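Local coordinates for hypothetical protein (Staphylococcus aureus subsp. aureus, PDB 2IL5) that is of unknown function but belongs to the family of Hsp90 ATPase activator homologues, which has a Bet v 1-like fold, at residues E54-V66 with V74-M86. Residues are numbered along the deposited sequence; the frame is centred on the assembly and turned at random.
Sequences EADVKEGGKYRIV and VNVIEGIYESLVM
Y63 lays one face of its ring on the backbone of G79, the residue paired with it across two antiparallel strands. Y63 CE1 lies 3.4 Å from G79 C. The ring takes this place because CG sits between the backbone N and the carbonyl carbon (chi1 72°), which folds it across the neighbouring strand. The Y63 hydroxyl bonds to the carbonyl oxygen of T93 on the next strand, 89-94. The Y63 ring also meets the Y81 ring obliquely, with planes 57° apart. V57 CG1 sits over one face of the Y81 ring, toward its rim, and V57 CG2 is 3.8 Å from Y81 CE2.

On the sheet face that carries K62, R64 and E78, one carboxylate oxygen serves two cations. K62 NZ reaches E78 OE2 at 2.8 Å, from above the carboxylate plane. R64 runs alongside E78, pointing the same way. Its NE makes a weak, bent bond to the same OE2, which lies in the guanidinium plane at its edge. R64 NH2 turns to E52 for a second salt bridge.

The strands are joined by paired backbone bonds between Y63 and G79 and between I65 and I77. Before strand 62-66, the type II turn from K58 to G61 continues the contact along the partner strand. G60 N donates to Y81 O at 2.7 Å. E59 stretches along the strand, and its OE2 accepts L84 N through the anti lone pair, nearly straight at 171°. The core of the contact is the antiparallel beta hairpin of strands 62-68 and 74-85, with the loop that leads into it packed further along strand 74-85, in the curved antiparallel sheet of a Bet v 1-like fold.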
# COMPACT_ATOMS: atom_id res chain seq x y z
N GLU A 54 -11.25 -9.14 4.33
CA GLU A 54 -10.88 -9.86 5.55
C GLU A 54 -9.48 -9.38 5.88
O GLU A 54 -8.64 -9.27 5.00
CB GLU A 54 -10.82 -11.38 5.30
CG GLU A 54 -12.17 -12.07 5.09
CD GLU A 54 -12.05 -13.37 4.27
OE1 GLU A 54 -12.78 -13.49 3.25
OE2 GLU A 54 -11.25 -14.26 4.63
N ALA A 55 -9.26 -9.06 7.15
CA ALA A 55 -7.93 -8.69 7.64
C ALA A 55 -7.75 -9.30 9.02
O ALA A 55 -8.53 -9.00 9.94
CB ALA A 55 -7.74 -7.16 7.68
N ASP A 56 -6.73 -10.15 9.15
CA ASP A 56 -6.27 -10.64 10.45
C ASP A 56 -5.01 -9.88 10.90
O ASP A 56 -3.87 -10.30 10.65
CB ASP A 56 -6.07 -12.17 10.42
CG ASP A 56 -5.61 -12.73 11.75
OD1 ASP A 56 -5.92 -12.11 12.80
OD2 ASP A 56 -4.92 -13.78 11.75
N VAL A 57 -5.25 -8.76 11.58
CA VAL A 57 -4.19 -7.77 11.86
C VAL A 57 -3.32 -8.16 13.06
O VAL A 57 -3.44 -7.58 14.15
CB VAL A 57 -4.73 -6.29 11.91
CG1 VAL A 57 -3.58 -5.27 11.97
CG2 VAL A 57 -5.59 -6.00 10.67
N LYS A 58 -2.47 -9.16 12.84
CA LYS A 58 -1.37 -9.55 13.74
C LYS A 58 -0.22 -10.01 12.85
O LYS A 58 -0.43 -10.23 11.65
CB LYS A 58 -1.78 -10.67 14.70
CG LYS A 58 -2.25 -11.94 13.98
CD LYS A 58 -2.04 -13.18 14.83
CE LYS A 58 -2.98 -14.32 14.39
NZ LYS A 58 -4.31 -14.29 15.13
N GLU A 59 0.97 -10.15 13.44
CA GLU A 59 2.15 -10.60 12.72
C GLU A 59 1.93 -12.02 12.18
O GLU A 59 1.48 -12.90 12.92
CB GLU A 59 3.40 -10.47 13.58
CG GLU A 59 3.75 -9.01 13.90
CD GLU A 59 5.10 -8.84 14.59
OE1 GLU A 59 5.67 -9.86 15.08
OE2 GLU A 59 5.60 -7.69 14.64
N GLY A 60 2.19 -12.24 10.89
CA GLY A 60 1.89 -13.53 10.24
C GLY A 60 0.43 -13.70 9.80
O GLY A 60 0.06 -14.73 9.23
N GLY A 61 -0.40 -12.71 10.11
CA GLY A 61 -1.81 -12.75 9.73
C GLY A 61 -2.09 -12.34 8.29
O GLY A 61 -1.44 -11.46 7.74
N LYS A 62 -3.11 -12.96 7.69
CA LYS A 62 -3.48 -12.69 6.30
C LYS A 62 -4.51 -11.57 6.14
O LYS A 62 -5.36 -11.36 7.02
CB LYS A 62 -3.99 -13.97 5.65
CG LYS A 62 -4.46 -13.78 4.18
CD LYS A 62 -4.99 -15.06 3.54
CE LYS A 62 -5.73 -14.73 2.27
NZ LYS A 62 -6.39 -15.96 1.72
N TYR A 63 -4.44 -10.85 5.03
CA TYR A 63 -5.53 -10.01 4.63
C TYR A 63 -5.93 -10.35 3.20
O TYR A 63 -5.09 -10.79 2.38
CB TYR A 63 -5.24 -8.50 4.81
CG TYR A 63 -4.25 -7.98 3.81
CD1 TYR A 63 -2.87 -7.99 4.08
CD2 TYR A 63 -4.68 -7.51 2.56
CE1 TYR A 63 -1.96 -7.53 3.13
CE2 TYR A 63 -3.79 -7.06 1.61
CZ TYR A 63 -2.43 -7.06 1.89
OH TYR A 63 -1.56 -6.60 0.92
N ARG A 64 -7.23 -10.18 2.91
CA ARG A 64 -7.76 -10.44 1.58
C ARG A 64 -8.80 -9.39 1.16
O ARG A 64 -9.87 -9.28 1.76
CB ARG A 64 -8.34 -11.84 1.51
CG ARG A 64 -8.76 -12.21 0.14
CD ARG A 64 -9.44 -13.56 0.13
NE ARG A 64 -9.67 -14.02 -1.24
CZ ARG A 64 -10.85 -13.99 -1.83
NH1 ARG A 64 -10.99 -14.40 -3.08
NH2 ARG A 64 -11.90 -13.54 -1.16
N ILE A 65 -8.47 -8.61 0.13
CA ILE A 65 -9.34 -7.55 -0.39
C ILE A 65 -9.79 -7.91 -1.80
O ILE A 65 -8.96 -8.23 -2.68
CB ILE A 65 -8.61 -6.19 -0.40
CG1 ILE A 65 -8.19 -5.80 1.02
CG2 ILE A 65 -9.48 -5.13 -1.09
CD1 ILE A 65 -7.30 -4.58 1.16
N VAL A 66 -11.11 -7.90 -2.00
CA VAL A 66 -11.75 -8.09 -3.31
C VAL A 66 -12.43 -6.77 -3.72
O VAL A 66 -13.31 -6.27 -3.04
CB VAL A 66 -12.75 -9.25 -3.26
CG1 VAL A 66 -13.30 -9.55 -4.61
CG2 VAL A 66 -12.10 -10.50 -2.66
N VAL A 74 -13.09 -8.32 -11.25
CA VAL A 74 -12.67 -8.18 -9.87
C VAL A 74 -11.15 -8.09 -9.78
O VAL A 74 -10.42 -8.63 -10.64
CB VAL A 74 -13.31 -9.35 -9.02
CG1 VAL A 74 -12.52 -9.70 -7.81
CG2 VAL A 74 -14.77 -9.02 -8.66
N ASN A 75 -10.68 -7.34 -8.79
CA ASN A 75 -9.30 -7.33 -8.34
C ASN A 75 -9.22 -8.01 -7.00
O ASN A 75 -9.93 -7.61 -6.07
CB ASN A 75 -8.80 -5.90 -8.15
CG ASN A 75 -7.70 -5.56 -9.09
OD1 ASN A 75 -7.91 -5.47 -10.32
ND2 ASN A 75 -6.47 -5.39 -8.52
N VAL A 76 -8.34 -9.03 -6.89
CA VAL A 76 -8.06 -9.69 -5.62
C VAL A 76 -6.65 -9.30 -5.13
O VAL A 76 -5.66 -9.40 -5.84
CB VAL A 76 -8.23 -11.25 -5.70
CG1 VAL A 76 -7.99 -11.88 -4.34
CG2 VAL A 76 -9.62 -11.62 -6.21
N ILE A 77 -6.61 -8.80 -3.91
CA ILE A 77 -5.40 -8.35 -3.32
C ILE A 77 -5.28 -9.09 -2.00
O ILE A 77 -6.18 -9.04 -1.15
CB ILE A 77 -5.38 -6.80 -3.13
CG1 ILE A 77 -5.69 -6.09 -4.44
CG2 ILE A 77 -4.06 -6.31 -2.50
CD1 ILE A 77 -7.09 -5.40 -4.50
N GLU A 78 -4.18 -9.82 -1.85
CA GLU A 78 -3.91 -10.61 -0.65
C GLU A 78 -2.48 -10.40 -0.21
O GLU A 78 -1.62 -10.14 -1.02
CB GLU A 78 -4.08 -12.09 -0.94
CG GLU A 78 -5.49 -12.52 -1.19
CD GLU A 78 -5.57 -14.02 -1.34
OE1 GLU A 78 -4.67 -14.59 -2.03
OE2 GLU A 78 -6.51 -14.62 -0.77
N GLY A 79 -2.23 -10.59 1.08
CA GLY A 79 -0.89 -10.53 1.60
C GLY A 79 -0.90 -10.81 3.08
O GLY A 79 -1.90 -11.28 3.66
N ILE A 80 0.21 -10.45 3.69
CA ILE A 80 0.53 -10.82 5.05
C ILE A 80 1.06 -9.61 5.81
O ILE A 80 1.83 -8.83 5.26
CB ILE A 80 1.64 -11.95 5.06
CG1 ILE A 80 1.09 -13.28 4.57
CG2 ILE A 80 2.22 -12.13 6.43
CD1 ILE A 80 -0.07 -13.74 5.37
N TYR A 81 0.68 -9.48 7.08
CA TYR A 81 1.38 -8.56 7.94
C TYR A 81 2.65 -9.23 8.44
O TYR A 81 2.60 -10.32 8.97
CB TYR A 81 0.51 -8.15 9.10
CG TYR A 81 -0.63 -7.30 8.68
CD1 TYR A 81 -0.43 -5.94 8.44
CD2 TYR A 81 -1.93 -7.85 8.48
CE1 TYR A 81 -1.47 -5.13 8.06
CE2 TYR A 81 -2.97 -7.07 8.07
CZ TYR A 81 -2.73 -5.69 7.87
OH TYR A 81 -3.74 -4.84 7.49
N GLU A 82 3.80 -8.62 8.22
CA GLU A 82 5.01 -9.23 8.72
C GLU A 82 5.41 -8.60 10.05
O GLU A 82 5.87 -9.26 10.95
CB GLU A 82 6.14 -9.16 7.69
CG GLU A 82 5.68 -9.68 6.37
CD GLU A 82 6.73 -10.39 5.59
OE1 GLU A 82 7.21 -9.77 4.61
OE2 GLU A 82 7.08 -11.55 5.94
N SER A 83 5.19 -7.31 10.17
CA SER A 83 5.64 -6.58 11.31
C SER A 83 4.61 -5.50 11.62
O SER A 83 4.17 -4.78 10.73
CB SER A 83 7.00 -5.96 11.01
OG SER A 83 7.55 -5.46 12.20
N LEU A 84 4.19 -5.46 12.90
CA LEU A 84 3.20 -4.50 13.42
C LEU A 84 3.73 -3.96 14.74
O LEU A 84 3.66 -4.61 15.78
CB LEU A 84 1.85 -5.20 13.67
CG LEU A 84 1.08 -5.62 12.40
CD1 LEU A 84 -0.05 -6.52 12.72
CD2 LEU A 84 0.57 -4.39 11.63
N VAL A 85 4.30 -2.76 14.70
CA VAL A 85 4.60 -2.14 15.95
C VAL A 85 3.76 -0.87 16.15
O VAL A 85 3.75 0.05 15.32
CB VAL A 85 6.15 -2.16 16.31
CG1 VAL A 85 7.08 -2.57 15.13
CG2 VAL A 85 6.64 -0.94 17.17
N MSE A 86 2.97 -0.91 17.23
CA MSE A 86 1.97 0.10 17.59
C MSE A 86 2.37 1.56 17.44
O MSE A 86 3.30 2.02 18.11
CB MSE A 86 1.52 -0.10 19.01
CG MSE A 86 0.28 0.72 19.34
SE MSE A 86 -0.06 0.91 21.23
CE MSE A 86 0.07 -0.97 21.82